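Local coordinates for siderophore-interacting protein (PDB 6K2L) that binds FAD and probably reduces ferric siderophores so that their iron is released, at residues A45-M50 against L121-P126; V7-L12 against L35-F40; A136-M141 against P208-Q213. The protein carries 1 engineered substitution. All blocks are in the same frame, centred on the assembly; numbering follows the deposited sequence.

In the fold
The three contacts illustrate how chemistry follows position in a two-domain flavoprotein. Contacts 1 and 2 belong to the FAD-binding barrel and touch each other: strand 120-123 of contact 1 pairs with strand 11-20, whose first residues end segment 7-12, and Tyr38 of contact 2 is hydrogen-bonded to Ser124 O. Contact 1 is the most buried of the three, with backbone pairing flanked by aliphatic side chains and a histidine on the flavin. Contact 2, farther from the chain centre, relies on a charged network. Contact 3 lies about 30 Å from contact 1, centre to centre, on the surface of the parallel-sheet domain, where a loop is held by hydrogen bonds from backbone amides, one of them to a tyrosine hydroxyl, and by CH-pi packing.

Contact 1 of 3, residues A45-M50 against L121-P126; sequences AHIKIM and LAISGP. With FAD (flavin-adenine dinucleotide), chain C.
The imidazole of His46 presents one face to the flavin: the methyl carbon C7M of FAD sits over the ring centre, 3.4 Å above the plane. With CG anti to the carbonyl carbon, the ring swings away from segment 121-126, which the residue faces with its backbone: His46 O receives a CA-H...O contact from Pro126 CA at 3.2 Å. Lys48 is gripped twice by Ser124: Ser124 N donates to Lys48 O over 2.9 Å, nearly along the C=O axis, and Lys48 N donates to Ser124 OG over 3.1 Å, almost straight at 169°. A side-chain hydroxyl thus meets this strand amide in place of a backbone carbonyl, Ser124 O turning instead to Tyr38 OH. Ser124 OG itself donates to Gly125 O at 2.7 Å, which fixes the hydroxyl in the crowded position between backbone N and carbonyl carbon (chi1 85°). This is the antiparallel pairing of strand 46-51 with strand 120-123 in the six-stranded barrel of the FAD-binding domain. Ile49 and Ile123 form a non-hydrogen-bonded pair, Met50 and Ala122 a hydrogen-bonded one, Met50 N reaching Ala122 O at 2.9 Å from 42° above the carbonyl plane. On the isoleucine face, Ile49 CG2 crosses obliquely onto Leu121 CD2 at 3.7 Å. On the other, Met50 bends at its last torsion, bringing Met50 CE to 3.5 Å from Ser124 N, beside Pro10.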
loop_
_atom_site.group_PDB
_atom_site.type_symbol
_atom_site.label_atom_id
_atom_site.label_comp_id
_atom_site.label_asym_id
_atom_site.label_seq_id
_atom_site.Cartn_x
_atom_site.Cartn_y
_atom_site.Cartn_z
ATOM N N ALA A 45 -0.474 -2.493 8.450
ATOM C CA ALA A 45 -0.928 -3.541 9.338
ATOM C C ALA A 45 -0.401 -3.316 10.758
ATOM O O ALA A 45 0.412 -2.425 11.022
ATOM C CB ALA A 45 -0.488 -4.889 8.781
ATOM N N HIS A 46 -0.869 -4.134 11.692
ATOM C CA HIS A 46 -0.317 -4.170 13.038
ATOM C C HIS A 46 0.811 -5.175 13.114
ATOM O O HIS A 46 0.859 -6.142 12.355
ATOM C CB HIS A 46 -1.377 -4.539 14.061
ATOM C CG HIS A 46 -2.678 -3.871 13.808
ATOM N ND1 HIS A 46 -3.889 -4.443 14.129
ATOM C CD2 HIS A 46 -2.960 -2.666 13.250
ATOM C CE1 HIS A 46 -4.864 -3.617 13.782
ATOM N NE2 HIS A 46 -4.328 -2.532 13.245
ATOM N N ILE A 47 1.729 -4.920 14.032
ATOM C CA ILE A 47 2.762 -5.861 14.414
ATOM C C ILE A 47 2.929 -5.776 15.923
ATOM O O ILE A 47 2.493 -4.818 16.575
ATOM C CB ILE A 47 4.105 -5.583 13.716
ATOM C CG1 ILE A 47 4.468 -4.098 13.795
ATOM C CG2 ILE A 47 4.048 -6.011 12.278
ATOM C CD1 ILE A 47 5.893 -3.807 13.293
ATOM N N LYS A 48 3.573 -6.794 16.471
ATOM C CA LYS A 48 4.112 -6.756 17.816
ATOM C C LYS A 48 5.603 -6.486 17.690
ATOM O O LYS A 48 6.290 -7.181 16.935
ATOM C CB LYS A 48 3.874 -8.081 18.537
ATOM C CG LYS A 48 2.421 -8.472 18.699
ATOM C CD LYS A 48 1.594 -7.299 19.210
ATOM C CE LYS A 48 0.448 -7.761 20.089
ATOM N NZ LYS A 48 1.005 -8.346 21.365
ATOM N N ILE A 49 6.099 -5.459 18.393
ATOM C CA ILE A 49 7.535 -5.311 18.598
ATOM C C ILE A 49 7.891 -5.948 19.936
ATOM O O ILE A 49 7.103 -5.928 20.897
ATOM C CB ILE A 49 7.999 -3.836 18.521
ATOM C CG1 ILE A 49 7.628 -3.059 19.779
ATOM C CG2 ILE A 49 7.531 -3.174 17.240
ATOM C CD1 ILE A 49 8.330 -1.685 19.885
ATOM N N MET A 50 9.055 -6.569 19.976
ATOM C CA MET A 50 9.509 -7.303 21.144
ATOM C C MET A 50 10.715 -6.558 21.685
ATOM O O MET A 50 11.738 -6.432 21.005
ATOM C CB MET A 50 9.846 -8.748 20.784
ATOM C CG MET A 50 8.623 -9.575 20.397
ATOM S SD MET A 50 8.962 -11.164 19.557
ATOM C CE MET A 50 8.736 -10.667 17.850
ATOM N N LEU A 121 15.712 -4.119 16.918
ATOM C CA LEU A 121 14.308 -4.289 17.300
ATOM C C LEU A 121 13.770 -5.590 16.715
ATOM O O LEU A 121 13.851 -5.806 15.501
ATOM C CB LEU A 121 13.432 -3.125 16.819
ATOM C CG LEU A 121 12.064 -3.037 17.497
ATOM C CD1 LEU A 121 12.239 -2.373 18.852
ATOM C CD2 LEU A 121 11.083 -2.241 16.633
ATOM N N ALA A 122 13.230 -6.453 17.571
ATOM C CA ALA A 122 12.563 -7.650 17.094
ATOM C C ALA A 122 11.123 -7.307 16.743
ATOM O O ALA A 122 10.469 -6.513 17.437
ATOM C CB ALA A 122 12.611 -8.757 18.141
ATOM N N ILE A 123 10.636 -7.872 15.640
ATOM C CA ILE A 123 9.240 -7.678 15.260
ATOM C C ILE A 123 8.634 -8.989 14.786
ATOM O O ILE A 123 9.307 -9.846 14.197
ATOM C CB ILE A 123 9.045 -6.590 14.176
ATOM C CG1 ILE A 123 9.684 -7.019 12.856
ATOM C CG2 ILE A 123 9.605 -5.253 14.637
ATOM C CD1 ILE A 123 8.880 -6.611 11.667
ATOM N N SER A 124 7.341 -9.124 15.072
ATOM C CA SER A 124 6.488 -10.221 14.648
ATOM C C SER A 124 6.067 -10.041 13.195
ATOM O O SER A 124 6.495 -9.114 12.503
ATOM C CB SER A 124 5.244 -10.249 15.505
ATOM O OG SER A 124 4.320 -9.339 14.921
ATOM N N GLY A 125 5.158 -10.891 12.734
ATOM C CA GLY A 125 4.551 -10.724 11.437
ATOM C C GLY A 125 3.304 -9.881 11.568
ATOM O O GLY A 125 2.919 -9.484 12.674
ATOM N N PRO A 126 2.644 -9.582 10.450
ATOM C CA PRO A 126 1.491 -8.683 10.496
ATOM C C PRO A 126 0.186 -9.404 10.814
ATOM O O PRO A 126 -0.026 -10.566 10.463
ATOM C CB PRO A 126 1.474 -8.069 9.086
ATOM C CG PRO A 126 2.331 -8.967 8.224
ATOM C CD PRO A 126 2.934 -10.046 9.087
HETATM P PA FAD C . 3.634 2.095 28.095
HETATM O O1A FAD C . 4.741 1.387 28.810
HETATM O O2A FAD C . 2.546 1.200 27.488
HETATM O O5B FAD C . 2.797 3.139 29.012
HETATM C C5B FAD C . 3.457 4.092 29.873
HETATM C C4B FAD C . 2.569 5.276 30.198
HETATM O O4B FAD C . 2.562 6.212 29.096
HETATM C C3B FAD C . 1.100 4.991 30.501
HETATM O O3B FAD C . 0.623 5.890 31.500
HETATM C C2B FAD C . 0.422 5.220 29.143
HETATM O O2B FAD C . -0.946 5.619 29.210
HETATM C C1B FAD C . 1.252 6.365 28.573
HETATM N N9A FAD C . 1.372 6.316 27.137
HETATM C C8A FAD C . 1.566 5.198 26.365
HETATM N N7A FAD C . 1.678 5.449 25.081
HETATM C C5A FAD C . 1.561 6.830 25.009
HETATM C C6A FAD C . 1.597 7.728 23.927
HETATM N N6A FAD C . 1.802 7.349 22.664
HETATM N N1A FAD C . 1.436 9.048 24.197
HETATM C C2A FAD C . 1.247 9.425 25.465
HETATM N N3A FAD C . 1.207 8.668 26.569
HETATM C C4A FAD C . 1.376 7.376 26.270
HETATM N N1 FAD C . 1.549 3.706 19.076
HETATM C C2 FAD C . 2.441 4.400 18.308
HETATM O O2 FAD C . 3.167 5.275 18.784
HETATM N N3 FAD C . 2.537 4.137 16.951
HETATM C C4 FAD C . 1.802 3.210 16.252
HETATM O O4 FAD C . 1.984 3.061 15.043
HETATM C C4X FAD C . 0.866 2.464 17.075
HETATM N N5 FAD C . 0.117 1.537 16.487
HETATM C C5X FAD C . -0.772 0.842 17.268
HETATM C C6 FAD C . -1.579 -0.113 16.665
HETATM C C7 FAD C . -2.517 -0.832 17.402
HETATM C C7M FAD C . -3.355 -1.876 16.709
HETATM C C8 FAD C . -2.625 -0.611 18.789
HETATM C C8M FAD C . -3.595 -1.400 19.633
HETATM C C9 FAD C . -1.805 0.334 19.398
HETATM C C9A FAD C . -0.891 1.066 18.652
HETATM N N10 FAD C . -0.081 2.058 19.242
HETATM C C10 FAD C . 0.806 2.789 18.477
HETATM C "C1'" FAD C . -0.196 2.354 20.682
HETATM C "C2'" FAD C . 1.000 1.897 21.520
HETATM O "O2'" FAD C . 1.039 0.473 21.654
HETATM C "C3'" FAD C . 0.895 2.543 22.904
HETATM O "O3'" FAD C . 1.203 3.929 22.776
HETATM C "C4'" FAD C . 1.801 1.924 23.967
HETATM O "O4'" FAD C . 1.229 2.177 25.254
HETATM C "C5'" FAD C . 3.212 2.462 23.873
HETATM O "O5'" FAD C . 4.059 1.727 24.776
HETATM P P FAD C . 5.113 2.458 25.695
HETATM O O1P FAD C . 6.061 1.360 26.195
HETATM O O2P FAD C . 5.763 3.579 25.018
HETATM O O3P FAD C . 4.231 2.986 26.920
#

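Contact 2 of 3, residues V7-L12 against L35-F40; sequences VNRPRL and LADYPF
Arg11 points its CB toward segment 35-40 and carries the contact from CD outward. CG lies anti to the carbonyl carbon (chi1 -62°), and after a bend at chi2 Arg11 CD passes Tyr38 CD1 at 3.8 Å. Arg11 NE donates to Glu34 O, just before the type I turn from Leu35 to Tyr38. The guanidinium has a neighbour over each face, both offset toward the rim: Tyr38 CD1, 3.3 Å above the plane with its ring turned 79° from it, and Arg9 CZ opposite. Arg11 NH1 gives an in-plane bond to Val7 O at 3.2 Å, within its own segment. Arg11 NH2 ends in a salt bridge to Asp37 OD1 at 2.8 Å, meeting the carboxylate from 66° above its plane. Asp37 OD2 accepts from Arg9 NH1 at 3.1 Å; Arg9 NH1 also donates to Pro6 O, and Arg9 NE pairs with Glu34. This salt-bridge network joins the N-terminal lead-in of strand 11-20 to the turn in the loop between strands 25-31 and 46-51, while Tyr38 OH bonds to Ser124 O of the barrel. The two guanidiniums lie close, offset and tilted, an approach presumably made tolerable by Asp37, which bridges both, and by Glu34; such surroundings would be expected to keep both carboxylates ionised.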
loop_
_atom_site.group_PDB
_atom_site.type_symbol
_atom_site.label_atom_id
_atom_site.label_comp_id
_atom_site.label_asym_id
_atom_site.label_seq_id
_atom_site.Cartn_x
_atom_site.Cartn_y
_atom_site.Cartn_z
ATOM N N VAL A 7 7.658 -18.020 7.212
ATOM C CA VAL A 7 7.494 -16.698 6.621
ATOM C C VAL A 7 6.944 -15.678 7.609
ATOM O O VAL A 7 6.964 -14.474 7.323
ATOM C CB VAL A 7 6.590 -16.844 5.376
ATOM C CG1 VAL A 7 5.109 -16.784 5.764
ATOM C CG2 VAL A 7 6.935 -15.806 4.308
ATOM N N ASN A 8 6.442 -16.122 8.761
ATOM C CA ASN A 8 5.961 -15.217 9.800
ATOM C C ASN A 8 6.817 -15.284 11.062
ATOM O O ASN A 8 6.408 -14.777 12.114
ATOM C CB ASN A 8 4.493 -15.508 10.123
ATOM C CG ASN A 8 3.540 -14.754 9.208
ATOM O OD1 ASN A 8 3.339 -15.150 8.055
ATOM N ND2 ASN A 8 2.949 -13.659 9.712
ATOM N N ARG A 9 8.001 -15.895 10.977
ATOM C CA ARG A 9 8.929 -15.920 12.099
ATOM C C ARG A 9 9.232 -14.499 12.595
ATOM O O ARG A 9 9.183 -13.524 11.831
ATOM C CB ARG A 9 10.232 -16.613 11.690
ATOM C CG ARG A 9 11.101 -15.764 10.771
ATOM C CD ARG A 9 12.151 -16.553 10.027
ATOM N NE ARG A 9 12.940 -15.706 9.128
ATOM C CZ ARG A 9 12.619 -15.436 7.863
ATOM N NH1 ARG A 9 11.513 -15.933 7.338
ATOM N NH2 ARG A 9 13.401 -14.651 7.121
ATOM N N PRO A 10 9.547 -14.355 13.876
ATOM C CA PRO A 10 10.036 -13.060 14.351
ATOM C C PRO A 10 11.377 -12.758 13.705
ATOM O O PRO A 10 12.208 -13.648 13.520
ATOM C CB PRO A 10 10.158 -13.245 15.873
ATOM C CG PRO A 10 10.188 -14.718 16.090
ATOM C CD PRO A 10 9.445 -15.355 14.954
ATOM N N ARG A 11 11.572 -11.495 13.334
ATOM C CA ARG A 11 12.820 -11.057 12.725
ATOM C C ARG A 11 13.455 -9.951 13.552
ATOM O O ARG A 11 12.758 -9.084 14.091
ATOM C CB ARG A 11 12.606 -10.560 11.302
ATOM C CG ARG A 11 12.073 -11.593 10.375
ATOM C CD ARG A 11 11.244 -10.902 9.372
ATOM N NE ARG A 11 11.118 -11.631 8.109
ATOM C CZ ARG A 11 10.087 -12.409 7.814
ATOM N NH1 ARG A 11 9.113 -12.572 8.716
ATOM N NH2 ARG A 11 10.025 -13.004 6.623
ATOM N N LEU A 12 14.776 -9.994 13.648
ATOM C CA LEU A 12 15.536 -8.954 14.320
ATOM C C LEU A 12 16.011 -7.977 13.262
ATOM O O LEU A 12 16.744 -8.367 12.351
ATOM C CB LEU A 12 16.720 -9.538 15.088
ATOM C CG LEU A 12 17.306 -8.612 16.163
ATOM C CD1 LEU A 12 16.330 -8.421 17.342
ATOM C CD2 LEU A 12 18.668 -9.138 16.649
ATOM N N LEU A 35 13.926 -9.245 5.611
ATOM C CA LEU A 35 12.690 -8.611 5.166
ATOM C C LEU A 35 12.288 -9.021 3.752
ATOM O O LEU A 35 11.183 -8.679 3.319
ATOM C CB LEU A 35 12.818 -7.086 5.241
ATOM C CG LEU A 35 12.837 -6.556 6.678
ATOM C CD1 LEU A 35 12.879 -5.043 6.696
ATOM C CD2 LEU A 35 11.636 -7.107 7.449
ATOM N N ALA A 36 13.143 -9.773 3.048
ATOM C CA ALA A 36 12.905 -10.096 1.646
ATOM C C ALA A 36 11.648 -10.948 1.451
ATOM O O ALA A 36 10.914 -10.765 0.475
ATOM C CB ALA A 36 14.134 -10.801 1.073
ATOM N N ASP A 37 11.368 -11.875 2.360
ATOM C CA ASP A 37 10.153 -12.675 2.258
ATOM C C ASP A 37 9.046 -12.198 3.203
ATOM O O ASP A 37 8.060 -12.919 3.410
ATOM C CB ASP A 37 10.467 -14.144 2.526
ATOM C CG ASP A 37 11.221 -14.331 3.804
ATOM O OD1 ASP A 37 11.600 -13.295 4.378
ATOM O OD2 ASP A 37 11.445 -15.485 4.233
ATOM N N TYR A 38 9.190 -11.016 3.781
ATOM C CA TYR A 38 8.183 -10.509 4.703
ATOM C C TYR A 38 6.881 -10.263 3.949
ATOM O O TYR A 38 6.909 -9.662 2.870
ATOM C CB TYR A 38 8.675 -9.213 5.360
ATOM C CG TYR A 38 7.893 -8.812 6.591
ATOM C CD1 TYR A 38 8.167 -9.372 7.826
ATOM C CD2 TYR A 38 6.882 -7.862 6.515
ATOM C CE1 TYR A 38 7.451 -9.000 8.948
ATOM C CE2 TYR A 38 6.166 -7.491 7.618
ATOM C CZ TYR A 38 6.451 -8.057 8.834
ATOM O OH TYR A 38 5.723 -7.707 9.949
ATOM N N PRO A 39 5.735 -10.709 4.475
ATOM C CA PRO A 39 4.450 -10.488 3.787
ATOM C C PRO A 39 4.141 -9.016 3.514
ATOM O O PRO A 39 4.660 -8.104 4.164
ATOM C CB PRO A 39 3.429 -11.084 4.753
ATOM C CG PRO A 39 4.196 -12.082 5.542
ATOM C CD PRO A 39 5.600 -11.591 5.646
ATOM N N PHE A 40 3.253 -8.797 2.545
ATOM C CA PHE A 40 2.884 -7.447 2.098
ATOM C C PHE A 40 2.063 -6.689 3.149
ATOM O O PHE A 40 0.837 -6.798 3.220
ATOM C CB PHE A 40 2.105 -7.499 0.773
ATOM C CG PHE A 40 2.651 -8.491 -0.247
ATOM C CD1 PHE A 40 3.383 -8.042 -1.356
ATOM C CD2 PHE A 40 2.409 -9.864 -0.115
ATOM C CE1 PHE A 40 3.870 -8.941 -2.300
ATOM C CE2 PHE A 40 2.895 -10.768 -1.049
ATOM C CZ PHE A 40 3.624 -10.303 -2.143
#

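Contact 3 of 3, residues A136-M141 against P208-Q213; sequences ASHYYM and PLEEQQ
Hydrogen bonds hold the two ends of this contact. Gln213 O accepts from two successive amides, Ser137 N at 3.1 Å and His138 N at 3.3 Å, the second lying in the carbonyl plane and the first above it. At the other end Glu210 N donates to Tyr140 OH over 3.0 Å, nearly straight at 170°. There are also two CH-pi contacts, one from Glu210 and one from Leu209. Glu210 CG rests 3.6 Å from the centroid of the His138 ring, only 7° off the normal, and also lies 3.5 Å from Tyr140 OH, so that one methylene touches both side chains. Leu209 CD2 sits over a face of the Tyr140 ring, displaced toward its rim, and comes within 3.6 Å of Tyr140 CD1. Electrostatics is looser: His138 NE2 and Glu210 OE2 remain 4.6 Å apart, a proximity that might favour protonation of the imidazole without direct pairing. Strand 138-144 is the middle strand of the five-stranded parallel sheet, and its backbone bonds from His138 and Tyr140 to Tyr215 join it to strand 214-218; segment 208-213 is the loop that leads into that strand from helix 198-205, lying alongside the start of strand 138-144.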
loop_
_atom_site.group_PDB
_atom_site.type_symbol
_atom_site.label_atom_id
_atom_site.label_comp_id
_atom_site.label_asym_id
_atom_site.label_seq_id
_atom_site.Cartn_x
_atom_site.Cartn_y
_atom_site.Cartn_z
ATOM N N ALA A 136 -15.051 1.123 0.448
ATOM C CA ALA A 136 -16.243 1.880 0.794
ATOM C C ALA A 136 -16.246 3.154 -0.037
ATOM O O ALA A 136 -15.246 3.518 -0.658
ATOM C CB ALA A 136 -16.301 2.205 2.292
ATOM N N SER A 137 -17.383 3.826 -0.053
ATOM C CA SER A 137 -17.430 5.128 -0.681
ATOM C C SER A 137 -17.281 6.261 0.324
ATOM O O SER A 137 -16.766 7.325 -0.036
ATOM C CB SER A 137 -18.733 5.278 -1.472
ATOM O OG SER A 137 -19.733 5.878 -0.685
ATOM N N HIS A 138 -17.677 6.046 1.574
ATOM C CA HIS A 138 -17.537 7.030 2.633
ATOM C C HIS A 138 -16.625 6.482 3.728
ATOM O O HIS A 138 -16.670 5.290 4.050
ATOM C CB HIS A 138 -18.907 7.392 3.175
ATOM C CG HIS A 138 -19.721 8.194 2.208
ATOM N ND1 HIS A 138 -20.466 7.611 1.201
ATOM C CD2 HIS A 138 -19.900 9.532 2.085
ATOM C CE1 HIS A 138 -21.048 8.556 0.487
ATOM N NE2 HIS A 138 -20.733 9.730 1.010
ATOM N N TYR A 139 -15.779 7.349 4.280
ATOM C CA TYR A 139 -14.805 6.976 5.304
ATOM C C TYR A 139 -14.852 7.973 6.458
ATOM O O TYR A 139 -14.716 9.184 6.252
ATOM C CB TYR A 139 -13.394 6.934 4.731
ATOM C CG TYR A 139 -13.138 5.803 3.789
ATOM C CD1 TYR A 139 -12.914 4.516 4.260
ATOM C CD2 TYR A 139 -13.097 6.029 2.414
ATOM C CE1 TYR A 139 -12.671 3.480 3.390
ATOM C CE2 TYR A 139 -12.867 5.001 1.512
ATOM C CZ TYR A 139 -12.648 3.724 2.000
ATOM O OH TYR A 139 -12.387 2.700 1.102
ATOM N N TYR A 140 -15.016 7.472 7.672
ATOM C CA TYR A 140 -15.114 8.329 8.850
ATOM C C TYR A 140 -14.136 7.813 9.885
ATOM O O TYR A 140 -14.352 6.735 10.452
ATOM C CB TYR A 140 -16.530 8.336 9.416
ATOM C CG TYR A 140 -17.566 8.704 8.400
ATOM C CD1 TYR A 140 -17.769 10.030 8.033
ATOM C CD2 TYR A 140 -18.323 7.723 7.781
ATOM C CE1 TYR A 140 -18.734 10.369 7.087
ATOM C CE2 TYR A 140 -19.268 8.043 6.848
ATOM C CZ TYR A 140 -19.469 9.356 6.492
ATOM O OH TYR A 140 -20.426 9.613 5.551
ATOM N N MET A 141 -13.099 8.604 10.174
ATOM C CA MET A 141 -11.924 8.110 10.866
ATOM C C MET A 141 -11.589 9.088 11.992
ATOM O O MET A 141 -11.607 10.302 11.783
ATOM C CB MET A 141 -10.780 7.989 9.859
ATOM C CG MET A 141 -10.998 6.890 8.763
ATOM S SD MET A 141 -9.450 6.611 7.894
ATOM C CE MET A 141 -9.992 6.358 6.162
ATOM N N PRO A 208 -23.219 14.864 9.485
ATOM C CA PRO A 208 -24.097 13.832 8.919
ATOM C C PRO A 208 -23.287 12.659 8.377
ATOM O O PRO A 208 -22.354 12.835 7.593
ATOM C CB PRO A 208 -24.830 14.573 7.798
ATOM C CG PRO A 208 -23.875 15.653 7.396
ATOM C CD PRO A 208 -23.202 16.088 8.669
ATOM N N LEU A 209 -23.670 11.454 8.776
ATOM C CA LEU A 209 -22.941 10.249 8.424
ATOM C C LEU A 209 -23.789 9.366 7.517
ATOM O O LEU A 209 -24.991 9.197 7.741
ATOM C CB LEU A 209 -22.534 9.468 9.684
ATOM C CG LEU A 209 -21.812 10.261 10.781
ATOM C CD1 LEU A 209 -21.850 9.506 12.098
ATOM C CD2 LEU A 209 -20.388 10.596 10.368
ATOM N N GLU A 210 -23.155 8.805 6.500
ATOM C CA GLU A 210 -23.781 7.787 5.678
ATOM C C GLU A 210 -23.717 6.439 6.371
ATOM O O GLU A 210 -22.644 6.012 6.806
ATOM C CB GLU A 210 -23.071 7.715 4.339
ATOM C CG GLU A 210 -23.213 9.015 3.574
ATOM C CD GLU A 210 -24.590 9.160 2.940
ATOM O OE1 GLU A 210 -25.223 8.101 2.688
ATOM O OE2 GLU A 210 -25.020 10.323 2.696
ATOM N N GLU A 211 -24.859 5.760 6.477
ATOM C CA GLU A 211 -24.855 4.439 7.077
ATOM C C GLU A 211 -24.691 3.334 6.059
ATOM O O GLU A 211 -24.424 2.196 6.456
ATOM C CB GLU A 211 -26.133 4.197 7.891
ATOM C CG GLU A 211 -27.378 3.997 7.062
ATOM C CD GLU A 211 -28.628 4.124 7.911
ATOM O OE1 GLU A 211 -28.907 3.189 8.695
ATOM O OE2 GLU A 211 -29.317 5.166 7.808
ATOM N N GLN A 212 -24.838 3.626 4.772
ATOM C CA GLN A 212 -24.671 2.615 3.736
ATOM C C GLN A 212 -23.372 2.859 2.980
ATOM O O GLN A 212 -22.978 4.006 2.752
ATOM C CB GLN A 212 -25.850 2.589 2.749
ATOM C CG GLN A 212 -27.231 2.521 3.386
ATOM C CD GLN A 212 -27.512 1.209 4.115
ATOM O OE1 GLN A 212 -26.773 0.218 3.974
ATOM N NE2 GLN A 212 -28.590 1.202 4.913
ATOM N N GLN A 213 -22.711 1.771 2.604
ATOM C CA GLN A 213 -21.457 1.819 1.855
ATOM C C GLN A 213 -20.432 2.722 2.526
ATOM O O GLN A 213 -19.812 3.574 1.885
ATOM C CB GLN A 213 -21.692 2.264 0.420
ATOM C CG GLN A 213 -20.849 1.497 -0.575
ATOM C CD GLN A 213 -21.485 1.469 -1.934
ATOM O OE1 GLN A 213 -22.710 1.585 -2.062
ATOM N NE2 GLN A 213 -20.661 1.328 -2.969
#